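Local coordinates for endonuclease III (Geobacillus stearothermophilus, PDB 1ORN), which probably excises oxidised pyrimidine bases from DNA as a glycosylase of base excision repair, and is trapped here as a covalent intermediate with DNA, at residues 36-39 with 40-44; 113-116 with 117-120; 126-129 with 130-134; 139-142 with 143-147; 202-205 with 206-209. One frame throughout, in Å; residues are numbered along the deposited sequence.

How the interactions relate
Interactions 1 and 3 are the core contacts: helices 33-43 and 123-134 face each other, and each contact is a run of aliphatic side chains over helical backbone bonds. Interaction 2, partly exposed, leads into helix 123-134 through a hairpin, and trades apolar packing for carbonyl oxygens that hold a sodium ion against a DNA phosphate; its Leu115 still packs on interaction 3. Interaction 4, about 15 Å from interaction 3 between centres but touching it, is a capped helix start whose polar groups meet DNA. Interaction 5 lies far from the first three, about 38 Å from interaction 2 between centres, where cysteine thiolates bind an iron-sulfur cluster.

Interaction 1: residues 36-39 with 40-44; sequences LLIA and VVLSA. With nucleotides of chain B.
Leu36 and Val40 lie side by side and point the same way, one helical turn apart, with Leu36 CD1 3.7 Å from Val40 CG2. That Val40 methyl stands anti to its own carbonyl carbon and beside its backbone N, which turns it back toward the preceding turn, and Val40 CG2 also comes 3.2 Å from Leu36 O. Ile38 and Leu42 repeat the pairing on another flank, Ile38 CG2 meeting Leu42 CD1 at 4.1 Å, while Leu37 CD1 stays a looser 4.3 Å from Val41 CG2. Branched and long aliphatic residues suit these places because each must fill space between helices as well as cover its own backbone.

Beneath the side chains run the i to i+4 bonds: Val40 N to Leu36 O at 2.9 Å, then Val41 N to Leu37 O and Leu42 N to Ile38 O. The last, Ser43 N to Ala39 O, is clearly more bent, 131° at the hydrogen, as the helix gives way to loop. In the all-helical HhH-GPD fold this is a buried helix, 33-43, clasped on several sides: Leu36 and Val40 lean on helix 123-134, Leu37 and Val41 on Leu96 of helix 86-103, and Leu42 on Thr55 and Leu58 of helix 48-61.

Where the helix stops, Lys89 NZ is hydrogen-bonded to both Leu42 O and Ala44 O, a cation that probably suits the negative end of the helix dipole. Just past it, Ala44 CB rests 3.5 Å from O4' of DG8 of chain B, a small methyl against the sugar.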
# COMPACT_ATOMS: atom_id res chain seq x y z
N LEU C 36 -11.91 2.14 4.36
CA LEU C 36 -10.59 2.09 3.74
C LEU C 36 -9.56 1.71 4.80
O LEU C 36 -8.72 0.85 4.57
CB LEU C 36 -10.19 3.44 3.14
CG LEU C 36 -8.78 3.47 2.53
CD1 LEU C 36 -8.65 2.46 1.40
CD2 LEU C 36 -8.46 4.88 2.03
N LEU C 37 -9.62 2.36 5.96
CA LEU C 37 -8.67 2.07 7.03
C LEU C 37 -8.66 0.60 7.39
O LEU C 37 -7.59 -0.02 7.48
CB LEU C 37 -8.99 2.91 8.28
CG LEU C 37 -8.09 2.65 9.50
CD1 LEU C 37 -6.64 2.95 9.15
CD2 LEU C 37 -8.56 3.51 10.65
N ILE C 38 -9.84 0.01 7.60
CA ILE C 38 -9.90 -1.40 7.95
C ILE C 38 -9.32 -2.26 6.82
O ILE C 38 -8.53 -3.18 7.06
CB ILE C 38 -11.34 -1.88 8.23
CG1 ILE C 38 -11.92 -1.14 9.44
CG2 ILE C 38 -11.36 -3.40 8.44
CD1 ILE C 38 -11.13 -1.34 10.71
N ALA C 39 -9.72 -1.94 5.60
CA ALA C 39 -9.25 -2.69 4.44
C ALA C 39 -7.73 -2.68 4.28
O ALA C 39 -7.12 -3.72 3.99
CB ALA C 39 -9.92 -2.17 3.17
N VAL C 40 -7.11 -1.52 4.48
CA VAL C 40 -5.66 -1.41 4.32
C VAL C 40 -4.95 -2.16 5.45
O VAL C 40 -3.92 -2.78 5.22
CB VAL C 40 -5.22 0.07 4.28
CG1 VAL C 40 -3.70 0.17 4.13
CG2 VAL C 40 -5.88 0.76 3.09
N VAL C 41 -5.51 -2.12 6.65
CA VAL C 41 -4.90 -2.83 7.78
C VAL C 41 -4.90 -4.33 7.45
O VAL C 41 -3.91 -5.03 7.67
CB VAL C 41 -5.68 -2.60 9.09
CG1 VAL C 41 -5.26 -3.62 10.16
CG2 VAL C 41 -5.40 -1.19 9.61
N LEU C 42 -6.02 -4.81 6.90
CA LEU C 42 -6.14 -6.22 6.54
C LEU C 42 -5.23 -6.58 5.36
O LEU C 42 -4.78 -7.72 5.23
CB LEU C 42 -7.60 -6.55 6.17
CG LEU C 42 -8.67 -6.49 7.27
CD1 LEU C 42 -10.03 -6.82 6.68
CD2 LEU C 42 -8.32 -7.49 8.38
N SER C 43 -4.95 -5.59 4.51
CA SER C 43 -4.12 -5.74 3.32
C SER C 43 -2.66 -6.10 3.55
O SER C 43 -1.98 -6.59 2.64
CB SER C 43 -4.20 -4.45 2.48
OG SER C 43 -3.37 -4.51 1.34
N ALA C 44 -2.15 -5.85 4.75
CA ALA C 44 -0.74 -6.15 5.03
C ALA C 44 -0.44 -7.64 4.82
O ALA C 44 -1.03 -8.49 5.48
CB ALA C 44 -0.39 -5.74 6.45
P DG B 8 2.63 -5.53 1.64
OP1 DG B 8 4.05 -5.30 1.28
OP2 DG B 8 2.05 -6.90 1.51
O5' DG B 8 2.40 -5.07 3.15
C5' DG B 8 3.11 -3.95 3.69
C4' DG B 8 2.71 -3.77 5.14
O4' DG B 8 2.96 -5.00 5.86
C3' DG B 8 3.39 -2.66 5.93
O3' DG B 8 2.37 -2.10 6.76
C2' DG B 8 4.45 -3.40 6.73
C1' DG B 8 3.82 -4.77 6.97
N9 DG B 8 4.75 -5.89 7.03
C8 DG B 8 5.90 -6.06 6.31
N7 DG B 8 6.49 -7.20 6.54
C5 DG B 8 5.68 -7.82 7.48
C6 DG B 8 5.80 -9.10 8.11
O6 DG B 8 6.65 -9.97 7.92
N1 DG B 8 4.77 -9.32 9.02
C2 DG B 8 3.75 -8.43 9.28
N2 DG B 8 2.85 -8.82 10.20
N3 DG B 8 3.62 -7.25 8.69
C4 DG B 8 4.61 -7.01 7.81

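Interaction 2: residues 113-116 with 117-120; sequences DELM and KLPG. With NA (sodium ion), chain E; nucleotides of chain B.
Asp113 O lies 3.6 Å from Lys117 CG, at the start of the lysine chain. Glu114 runs beside that chain in the same direction: it bends at chi2 (-52°), bringing OE1 3.5 Å from Lys117 CD, against the methylenes. The ends do not pair, Glu114 OE2 and Lys117 NZ being 5.1 Å apart; OE1 is hydrogen-bonded instead to Tyr104 OH. With an alanine in place of Glu114, the Tyr104 hydroxyl would probably lose this partner and the lysine methylenes one of their walls. Leu115, buried, starts a type I turn closed by Leu118 N to its O, and its CD2 meets Leu118 CD1 at 4.0 Å.

This turn opens the hairpin of the helix-hairpin-helix motif, a common DNA backbone binder. Met116 O and Leu118 O each bind the sodium ion at 2.4 Å, joined by Val121 O, two waters and, at 2.6 Å, OP1 of DC10 of chain B. Bare carbonyls suit a hard cation, which probably offsets the phosphate charge. Gly120 N adds a hydrogen bond to the same OP1, 2.9 Å long; its phi of 94° is one that a CB would make difficult.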
# COMPACT_ATOMS: atom_id res chain seq x y z
N ASP C 113 0.74 11.02 11.03
CA ASP C 113 1.36 10.64 12.29
C ASP C 113 0.33 10.23 13.34
O ASP C 113 0.63 9.42 14.21
CB ASP C 113 2.23 11.78 12.82
CG ASP C 113 3.57 11.87 12.10
OD1 ASP C 113 3.71 11.22 11.04
OD2 ASP C 113 4.47 12.58 12.59
N GLU C 114 -0.87 10.79 13.28
CA GLU C 114 -1.90 10.41 14.24
C GLU C 114 -2.39 9.01 13.88
O GLU C 114 -2.65 8.19 14.77
CB GLU C 114 -3.07 11.39 14.23
CG GLU C 114 -2.77 12.76 14.84
CD GLU C 114 -2.18 12.66 16.25
OE1 GLU C 114 -2.71 11.90 17.09
OE2 GLU C 114 -1.17 13.34 16.51
N LEU C 115 -2.52 8.72 12.59
CA LEU C 115 -2.98 7.40 12.17
C LEU C 115 -2.01 6.32 12.66
O LEU C 115 -2.42 5.23 13.04
CB LEU C 115 -3.10 7.32 10.65
CG LEU C 115 -4.30 8.04 10.03
CD1 LEU C 115 -4.11 8.15 8.52
CD2 LEU C 115 -5.59 7.30 10.37
N MET C 116 -0.71 6.63 12.62
CA MET C 116 0.30 5.68 13.04
C MET C 116 0.24 5.33 14.52
O MET C 116 0.86 4.36 14.97
CB MET C 116 1.69 6.20 12.67
CG MET C 116 1.97 6.09 11.18
SD MET C 116 3.54 6.81 10.67
CE MET C 116 4.69 5.84 11.69
N LYS C 117 -0.52 6.10 15.29
CA LYS C 117 -0.66 5.80 16.71
C LYS C 117 -1.63 4.64 16.92
O LYS C 117 -1.68 4.04 17.99
CB LYS C 117 -1.12 7.04 17.47
CG LYS C 117 -0.07 8.14 17.52
CD LYS C 117 -0.57 9.34 18.30
CE LYS C 117 0.47 10.45 18.35
NZ LYS C 117 1.75 9.96 18.93
N LEU C 118 -2.41 4.33 15.89
CA LEU C 118 -3.37 3.24 15.96
C LEU C 118 -2.64 1.90 15.83
O LEU C 118 -1.70 1.77 15.05
CB LEU C 118 -4.41 3.38 14.84
CG LEU C 118 -5.21 4.69 14.88
CD1 LEU C 118 -5.98 4.85 13.57
CD2 LEU C 118 -6.16 4.68 16.06
N PRO C 119 -3.06 0.89 16.60
CA PRO C 119 -2.43 -0.44 16.56
C PRO C 119 -2.70 -1.10 15.20
O PRO C 119 -3.84 -1.12 14.74
CB PRO C 119 -3.11 -1.19 17.70
CG PRO C 119 -3.63 -0.08 18.61
CD PRO C 119 -4.12 0.93 17.62
N GLY C 120 -1.65 -1.65 14.58
CA GLY C 120 -1.81 -2.30 13.29
C GLY C 120 -1.53 -1.37 12.12
O GLY C 120 -1.47 -1.79 10.97
NA NA E . 0.68 1.98 14.88
P DC B 10 2.18 -1.23 14.38
OP1 DC B 10 1.00 -0.56 14.98
OP2 DC B 10 3.39 -0.43 14.06
O5' DC B 10 2.60 -2.40 15.37
C5' DC B 10 1.75 -3.53 15.52
C4' DC B 10 2.42 -4.59 16.36
O4' DC B 10 3.41 -5.29 15.58
C3' DC B 10 3.14 -4.00 17.57
O3' DC B 10 2.78 -4.68 18.76
C2' DC B 10 4.61 -4.19 17.26
C1' DC B 10 4.62 -5.39 16.33
N1 DC B 10 5.76 -5.37 15.39
C2 DC B 10 6.49 -6.54 15.17
O2 DC B 10 6.13 -7.58 15.74
N3 DC B 10 7.56 -6.51 14.34
C4 DC B 10 7.90 -5.37 13.74
N4 DC B 10 8.96 -5.38 12.93
C5 DC B 10 7.17 -4.16 13.94
C6 DC B 10 6.11 -4.21 14.76
P DT B 9 2.72 -0.92 7.78
OP1 DT B 9 1.56 0.00 7.78
OP2 DT B 9 4.09 -0.39 7.53
O5' DT B 9 2.73 -1.70 9.16
C5' DT B 9 1.56 -2.37 9.59
C4' DT B 9 1.79 -3.05 10.91
O4' DT B 9 2.60 -4.24 10.72
C3' DT B 9 2.50 -2.19 11.95
O3' DT B 9 1.67 -2.06 13.10
C2' DT B 9 3.79 -2.95 12.26
C1' DT B 9 3.49 -4.38 11.82
N1 DT B 9 4.67 -5.16 11.35
C2 DT B 9 4.84 -6.45 11.83
O2 DT B 9 4.09 -6.97 12.63
N3 DT B 9 5.95 -7.10 11.34
C4 DT B 9 6.88 -6.60 10.45
O4 DT B 9 7.83 -7.30 10.09
C5 DT B 9 6.64 -5.24 10.00
C7 DT B 9 7.60 -4.61 9.05
C6 DT B 9 5.56 -4.61 10.47
O HOH W 1 0.68 2.07 17.21
O HOH W 2 3.25 1.99 14.98

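Interaction 3: residues 126-129 with 130-134; sequences ANVV and VSVAF
Val129 CG1 sits 4.2 Å from Phe134 CE2 and 4.4 Å from Ala133 CB, at the apolar centre of the contact, in the last turns of helix 123-134, the second helix of the helix-hairpin-helix motif. Ala133 lies over one face of the ring: its CB is 3.9 Å above the plane of Phe134, over the ring's centre, a place that a small methyl suits. On the neighbouring flank Val128 and Val132 lie side by side, CG1 of the first 4.1 Å from CG2 of the second; Val128 packs on Val40, and Val132 on Leu36, of helix 33-43.

Val130 packs on Leu115 of the motif's other helix. Its rotamer (chi1 -58°) is the less usual one for a helical valine, with CG2 held between N and carbonyl carbon, and the two methyls straddle the turn below: CG1 is 3.4 Å from Ala126 O, and CG2 is 3.4 Å from Asn127 O. Replacement by glycine would probably open a gap beside Leu115 and leave those carbonyls less shielded.

Backbone i to i+4 bonds join the turns, Val130 N to Ala126 O nearly straight (174°) and Val132 N to Val128 O much alike. At the polar edge Asn127 is buried yet satisfied, OD1 accepting from Arg112 NH1 while ND2 reaches Glu165 OE2, so one amide ties the helix to two others. Ser131 OG, anti to the backbone N (chi1 175°), is directed to Ser178 OG, and its small CB lies only 3.1 Å from Asn127 O.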
# COMPACT_ATOMS: atom_id res chain seq x y z
N ALA C 126 -0.71 4.18 6.99
CA ALA C 126 -1.10 5.58 7.18
C ALA C 126 -1.00 6.38 5.87
O ALA C 126 -1.87 7.19 5.57
CB ALA C 126 -0.25 6.23 8.27
N ASN C 127 0.06 6.16 5.11
CA ASN C 127 0.23 6.87 3.84
C ASN C 127 -0.87 6.53 2.83
O ASN C 127 -1.34 7.41 2.11
CB ASN C 127 1.60 6.59 3.23
CG ASN C 127 2.70 7.42 3.87
OD1 ASN C 127 2.43 8.35 4.64
ND2 ASN C 127 3.95 7.11 3.56
N VAL C 128 -1.25 5.26 2.76
CA VAL C 128 -2.31 4.89 1.82
C VAL C 128 -3.60 5.60 2.20
O VAL C 128 -4.28 6.18 1.35
CB VAL C 128 -2.58 3.37 1.82
CG1 VAL C 128 -3.86 3.06 1.04
CG2 VAL C 128 -1.41 2.64 1.20
N VAL C 129 -3.93 5.57 3.49
CA VAL C 129 -5.15 6.20 3.96
C VAL C 129 -5.21 7.71 3.71
O VAL C 129 -6.19 8.20 3.15
CB VAL C 129 -5.38 5.90 5.46
CG1 VAL C 129 -6.61 6.67 5.98
CG2 VAL C 129 -5.59 4.40 5.65
N VAL C 130 -4.17 8.45 4.10
CA VAL C 130 -4.23 9.90 3.89
C VAL C 130 -4.25 10.27 2.41
O VAL C 130 -4.88 11.25 2.02
CB VAL C 130 -3.05 10.64 4.58
CG1 VAL C 130 -3.06 10.34 6.06
CG2 VAL C 130 -1.72 10.25 3.95
N SER C 131 -3.60 9.45 1.59
CA SER C 131 -3.53 9.70 0.16
C SER C 131 -4.83 9.39 -0.56
O SER C 131 -5.38 10.23 -1.28
CB SER C 131 -2.41 8.86 -0.46
OG SER C 131 -2.40 9.00 -1.87
N VAL C 132 -5.33 8.18 -0.36
CA VAL C 132 -6.56 7.75 -1.03
C VAL C 132 -7.82 8.39 -0.46
O VAL C 132 -8.66 8.88 -1.21
CB VAL C 132 -6.64 6.21 -1.00
CG1 VAL C 132 -7.88 5.75 -1.75
CG2 VAL C 132 -5.40 5.73 -1.73
N ALA C 133 -7.95 8.39 0.86
CA ALA C 133 -9.13 8.96 1.50
C ALA C 133 -9.19 10.48 1.58
O ALA C 133 -10.25 11.08 1.37
CB ALA C 133 -9.28 8.39 2.91
N PHE C 134 -8.06 11.12 1.88
CA PHE C 134 -8.05 12.57 2.06
C PHE C 134 -7.26 13.38 1.05
O PHE C 134 -7.05 14.58 1.25
CB PHE C 134 -7.59 12.88 3.48
CG PHE C 134 -8.31 12.09 4.53
CD1 PHE C 134 -9.69 12.20 4.68
CD2 PHE C 134 -7.61 11.22 5.36
CE1 PHE C 134 -10.37 11.45 5.64
CE2 PHE C 134 -8.29 10.47 6.32
CZ PHE C 134 -9.67 10.58 6.46

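Interaction 4: residues 139-142 with 143-147; sequences IAVD and THVER. With nucleotides of chain B.
Asp142 grips the first turn of helix 143-152 with both carboxylate oxygens, the tight half of the contact. OD1 takes the N-H of Val145 at 2.9 Å in a nearly straight bond (171°), while OD2 takes His144 N at 3.1 Å, both from above the carboxylate plane, the second more steeply. Chi1 of 74° sets CG between backbone N and carbonyl carbon, folding the group over the helix start: a classical N-cap, well suited to a short acid. OD2 is also hydrogen-bonded to a modified group outside the chain, as is His144 NE2. Glu146 N bonds to Asp142 O at 3.0 Å, closing the turn. Val141 adds an apolar flank, its side chain crossing that of Val145 at about a right angle, the CG1 atoms 4.1 Å apart.

The more open side, with Thr143, Glu146 and Arg147 partly exposed, faces DNA. Thr143 N donates to OP1 of DG8 of chain B at 2.9 Å, and Thr143 OG1 to OP2 of DA6 of chain B at 2.8 Å, so the positive end of the helix dipole probably helps to draw the phosphates in. Arg147 reaches OP1 of DA6 of chain B with NH1, a weak bond, and its NH2 donates in the ring plane to His144 ND1 at 2.9 Å, which helps to fix the imidazole. Glu146 extends to a salt bridge with Lys150.

Helix 177-191 backs the cap, Ile185 touching both Asp142 and Val145. Helix 161-171 meets Val141 through Glu165, and Lys124 of helix 123-134 packs against Asp142.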
# COMPACT_ATOMS: atom_id res chain seq x y z
N ILE C 139 3.66 8.85 -0.39
CA ILE C 139 4.11 7.69 -1.14
C ILE C 139 4.20 6.52 -0.18
O ILE C 139 5.08 6.48 0.69
CB ILE C 139 5.49 7.92 -1.78
CG1 ILE C 139 5.43 9.13 -2.71
CG2 ILE C 139 5.94 6.68 -2.53
CD1 ILE C 139 6.75 9.49 -3.35
N ALA C 140 3.29 5.57 -0.31
CA ALA C 140 3.27 4.39 0.54
C ALA C 140 4.21 3.36 -0.07
O ALA C 140 4.03 2.96 -1.22
CB ALA C 140 1.86 3.84 0.62
N VAL C 141 5.21 2.94 0.69
CA VAL C 141 6.16 1.96 0.18
C VAL C 141 5.86 0.56 0.73
O VAL C 141 6.06 0.28 1.92
CB VAL C 141 7.61 2.36 0.53
CG1 VAL C 141 8.59 1.31 -0.02
CG2 VAL C 141 7.92 3.73 -0.06
N ASP C 142 5.37 -0.29 -0.17
CA ASP C 142 5.01 -1.68 0.12
C ASP C 142 6.01 -2.60 -0.58
O ASP C 142 7.04 -2.15 -1.08
CB ASP C 142 3.63 -1.97 -0.46
CG ASP C 142 3.67 -2.12 -1.97
OD1 ASP C 142 4.31 -1.27 -2.63
OD2 ASP C 142 3.07 -3.08 -2.50
N THR C 143 5.68 -3.88 -0.65
CA THR C 143 6.56 -4.84 -1.31
C THR C 143 6.84 -4.50 -2.78
O THR C 143 7.98 -4.59 -3.23
CB THR C 143 6.00 -6.28 -1.20
OG1 THR C 143 6.88 -7.18 -1.88
CG2 THR C 143 4.61 -6.37 -1.83
N HIS C 144 5.81 -4.11 -3.52
CA HIS C 144 5.97 -3.79 -4.94
C HIS C 144 6.82 -2.54 -5.18
O HIS C 144 7.75 -2.56 -5.99
CB HIS C 144 4.61 -3.62 -5.63
CG HIS C 144 3.77 -4.86 -5.63
ND1 HIS C 144 4.14 -6.01 -6.30
CD2 HIS C 144 2.58 -5.13 -5.04
CE1 HIS C 144 3.22 -6.94 -6.11
NE2 HIS C 144 2.26 -6.43 -5.36
N VAL C 145 6.50 -1.46 -4.48
CA VAL C 145 7.25 -0.23 -4.65
C VAL C 145 8.71 -0.44 -4.30
O VAL C 145 9.60 -0.01 -5.03
CB VAL C 145 6.67 0.91 -3.78
CG1 VAL C 145 7.57 2.14 -3.87
CG2 VAL C 145 5.26 1.24 -4.25
N GLU C 146 8.96 -1.14 -3.19
CA GLU C 146 10.34 -1.39 -2.78
C GLU C 146 11.09 -2.24 -3.81
O GLU C 146 12.21 -1.90 -4.22
CB GLU C 146 10.38 -2.10 -1.43
CG GLU C 146 11.80 -2.36 -0.93
CD GLU C 146 11.86 -3.14 0.37
OE1 GLU C 146 12.96 -3.21 0.96
OE2 GLU C 146 10.82 -3.68 0.81
N ARG C 147 10.48 -3.35 -4.22
CA ARG C 147 11.11 -4.24 -5.20
C ARG C 147 11.41 -3.53 -6.51
O ARG C 147 12.51 -3.65 -7.06
CB ARG C 147 10.21 -5.45 -5.47
CG ARG C 147 10.86 -6.48 -6.39
CD ARG C 147 9.96 -7.68 -6.62
NE ARG C 147 8.76 -7.33 -7.37
CZ ARG C 147 7.53 -7.26 -6.86
NH1 ARG C 147 7.32 -7.51 -5.57
NH2 ARG C 147 6.51 -6.91 -7.64
P DA B 6 5.14 -10.06 -3.65
OP1 DA B 6 5.22 -9.26 -4.90
OP2 DA B 6 6.04 -9.75 -2.52
O5' DA B 6 3.63 -10.01 -3.14
C5' DA B 6 2.56 -10.34 -4.04
C4' DA B 6 1.24 -10.35 -3.32
O4' DA B 6 1.17 -11.46 -2.39
C3' DA B 6 0.91 -9.10 -2.50
O3' DA B 6 -0.47 -8.80 -2.66
C2' DA B 6 1.17 -9.54 -1.07
C1' DA B 6 0.74 -11.00 -1.13
N9 DA B 6 1.33 -11.87 -0.11
C8 DA B 6 2.63 -11.87 0.35
N7 DA B 6 2.87 -12.80 1.24
C5 DA B 6 1.66 -13.47 1.37
C6 DA B 6 1.26 -14.56 2.15
N6 DA B 6 2.08 -15.22 2.98
N1 DA B 6 -0.02 -14.97 2.05
C2 DA B 6 -0.84 -14.32 1.21
N3 DA B 6 -0.58 -13.28 0.43
C4 DA B 6 0.70 -12.89 0.55
P DG B 8 2.63 -5.53 1.64
OP1 DG B 8 4.05 -5.30 1.28
OP2 DG B 8 2.05 -6.90 1.51
O5' DG B 8 2.40 -5.07 3.15
C5' DG B 8 3.11 -3.95 3.69
C4' DG B 8 2.71 -3.77 5.14
O4' DG B 8 2.96 -5.00 5.86
C3' DG B 8 3.39 -2.66 5.93
O3' DG B 8 2.37 -2.10 6.76
C2' DG B 8 4.45 -3.40 6.73
C1' DG B 8 3.82 -4.77 6.97
N9 DG B 8 4.75 -5.89 7.03
C8 DG B 8 5.90 -6.06 6.31
N7 DG B 8 6.49 -7.20 6.54
C5 DG B 8 5.68 -7.82 7.48
C6 DG B 8 5.80 -9.10 8.11
O6 DG B 8 6.65 -9.97 7.92
N1 DG B 8 4.77 -9.32 9.02
C2 DG B 8 3.75 -8.43 9.28
N2 DG B 8 2.85 -8.82 10.20
N3 DG B 8 3.62 -7.25 8.69
C4 DG B 8 4.61 -7.01 7.81

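Interaction 5: residues 202-205 with 206-209; sequences CPLL and HLCR. With SF4 (iron/sulfur cluster), chain F.
Leu207 folds back over the turn before it, and its path can be followed outward against Leu204. CB is 4.2 Å from Leu204 O; CG closes to 3.6 Å from that oxygen, and CD1 ends 3.2 Å from Leu204 O and 4.1 Å from Leu204 CB. The unusual torsion (chi1 54°), which sets CG between backbone N and carbonyl carbon, makes this return possible. Leu207 CG also sits 3.8 Å above the plane of the His206 ring, toward the rim. The same Leu204 O accepts from Leu207 N, so one carbonyl is both bonded and covered by one residue. The His206 ring also meets Tyr12, their planes at about a right angle.

These turns belong to the iron-sulfur cluster loop of the endonuclease III family, four cysteines spaced by six, two and five residues, of which Cys192 and Cys199 come first. Cys202 SG binds FE1 of the cluster at 2.3 Å and accepts a hydrogen bond from Leu204 N at 3.5 Å, inside a type I turn closed by Leu205 N to Cys202 O. Hydrogen bonds to a cysteine sulfur would tend to ease its negative charge. Cys208 N donates to Leu205 O, and Cys208 SG binds FE4 of the cluster at 2.5 Å while also capping the start of helix 209-215. Leu204 and Leu207 both pack on Cys13 of helix 7-20 and on Leu152 of helix 143-152.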
# COMPACT_ATOMS: atom_id res chain seq x y z
N CYS C 202 10.10 -5.50 -21.53
CA CYS C 202 10.10 -4.30 -20.70
C CYS C 202 10.74 -3.08 -21.35
O CYS C 202 11.88 -3.14 -21.82
CB CYS C 202 10.78 -4.59 -19.36
SG CYS C 202 10.64 -3.23 -18.19
N PRO C 203 10.02 -1.95 -21.38
CA PRO C 203 10.47 -0.68 -21.96
C PRO C 203 11.63 -0.06 -21.19
O PRO C 203 12.24 0.92 -21.64
CB PRO C 203 9.23 0.20 -21.90
CG PRO C 203 8.10 -0.79 -21.93
CD PRO C 203 8.60 -1.86 -21.00
N LEU C 204 11.94 -0.61 -20.02
CA LEU C 204 13.01 -0.09 -19.19
C LEU C 204 14.21 -1.04 -19.12
O LEU C 204 15.18 -0.77 -18.43
CB LEU C 204 12.49 0.17 -17.77
CG LEU C 204 11.38 1.22 -17.66
CD1 LEU C 204 10.89 1.27 -16.21
CD2 LEU C 204 11.89 2.58 -18.12
N LEU C 205 14.12 -2.14 -19.86
CA LEU C 205 15.20 -3.12 -19.89
C LEU C 205 16.53 -2.45 -20.24
O LEU C 205 17.57 -2.82 -19.70
CB LEU C 205 14.89 -4.20 -20.94
CG LEU C 205 15.41 -5.63 -20.75
CD1 LEU C 205 15.48 -6.30 -22.13
CD2 LEU C 205 16.77 -5.65 -20.10
N HIS C 206 16.48 -1.45 -21.12
CA HIS C 206 17.69 -0.75 -21.57
C HIS C 206 18.47 0.00 -20.49
O HIS C 206 19.57 0.49 -20.75
CB HIS C 206 17.35 0.24 -22.69
CG HIS C 206 16.61 1.45 -22.22
ND1 HIS C 206 15.25 1.46 -22.01
CD2 HIS C 206 17.04 2.70 -21.92
CE1 HIS C 206 14.87 2.65 -21.59
NE2 HIS C 206 15.94 3.43 -21.53
N LEU C 207 17.92 0.11 -19.29
CA LEU C 207 18.61 0.79 -18.21
C LEU C 207 18.50 0.04 -16.89
O LEU C 207 18.96 0.53 -15.86
CB LEU C 207 18.09 2.23 -18.05
CG LEU C 207 16.60 2.53 -17.84
CD1 LEU C 207 16.04 1.78 -16.64
CD2 LEU C 207 16.43 4.03 -17.66
N CYS C 208 17.89 -1.14 -16.92
CA CYS C 208 17.70 -1.91 -15.70
C CYS C 208 18.81 -2.92 -15.39
O CYS C 208 19.05 -3.84 -16.17
CB CYS C 208 16.36 -2.62 -15.73
SG CYS C 208 16.00 -3.50 -14.20
N ARG C 209 19.45 -2.74 -14.24
CA ARG C 209 20.52 -3.64 -13.81
C ARG C 209 20.00 -5.05 -13.57
O ARG C 209 20.66 -6.03 -13.90
CB ARG C 209 21.17 -3.10 -12.54
FE1 SF4 F . 11.67 -4.36 -16.43
FE2 SF4 F . 11.51 -5.24 -13.82
FE3 SF4 F . 12.70 -6.70 -15.72
FE4 SF4 F . 13.81 -4.39 -14.86
S1 SF4 F . 13.56 -6.30 -13.63
S2 SF4 F . 13.74 -5.16 -16.91
S3 SF4 F . 11.97 -3.21 -14.41
S4 SF4 F . 10.54 -6.24 -15.66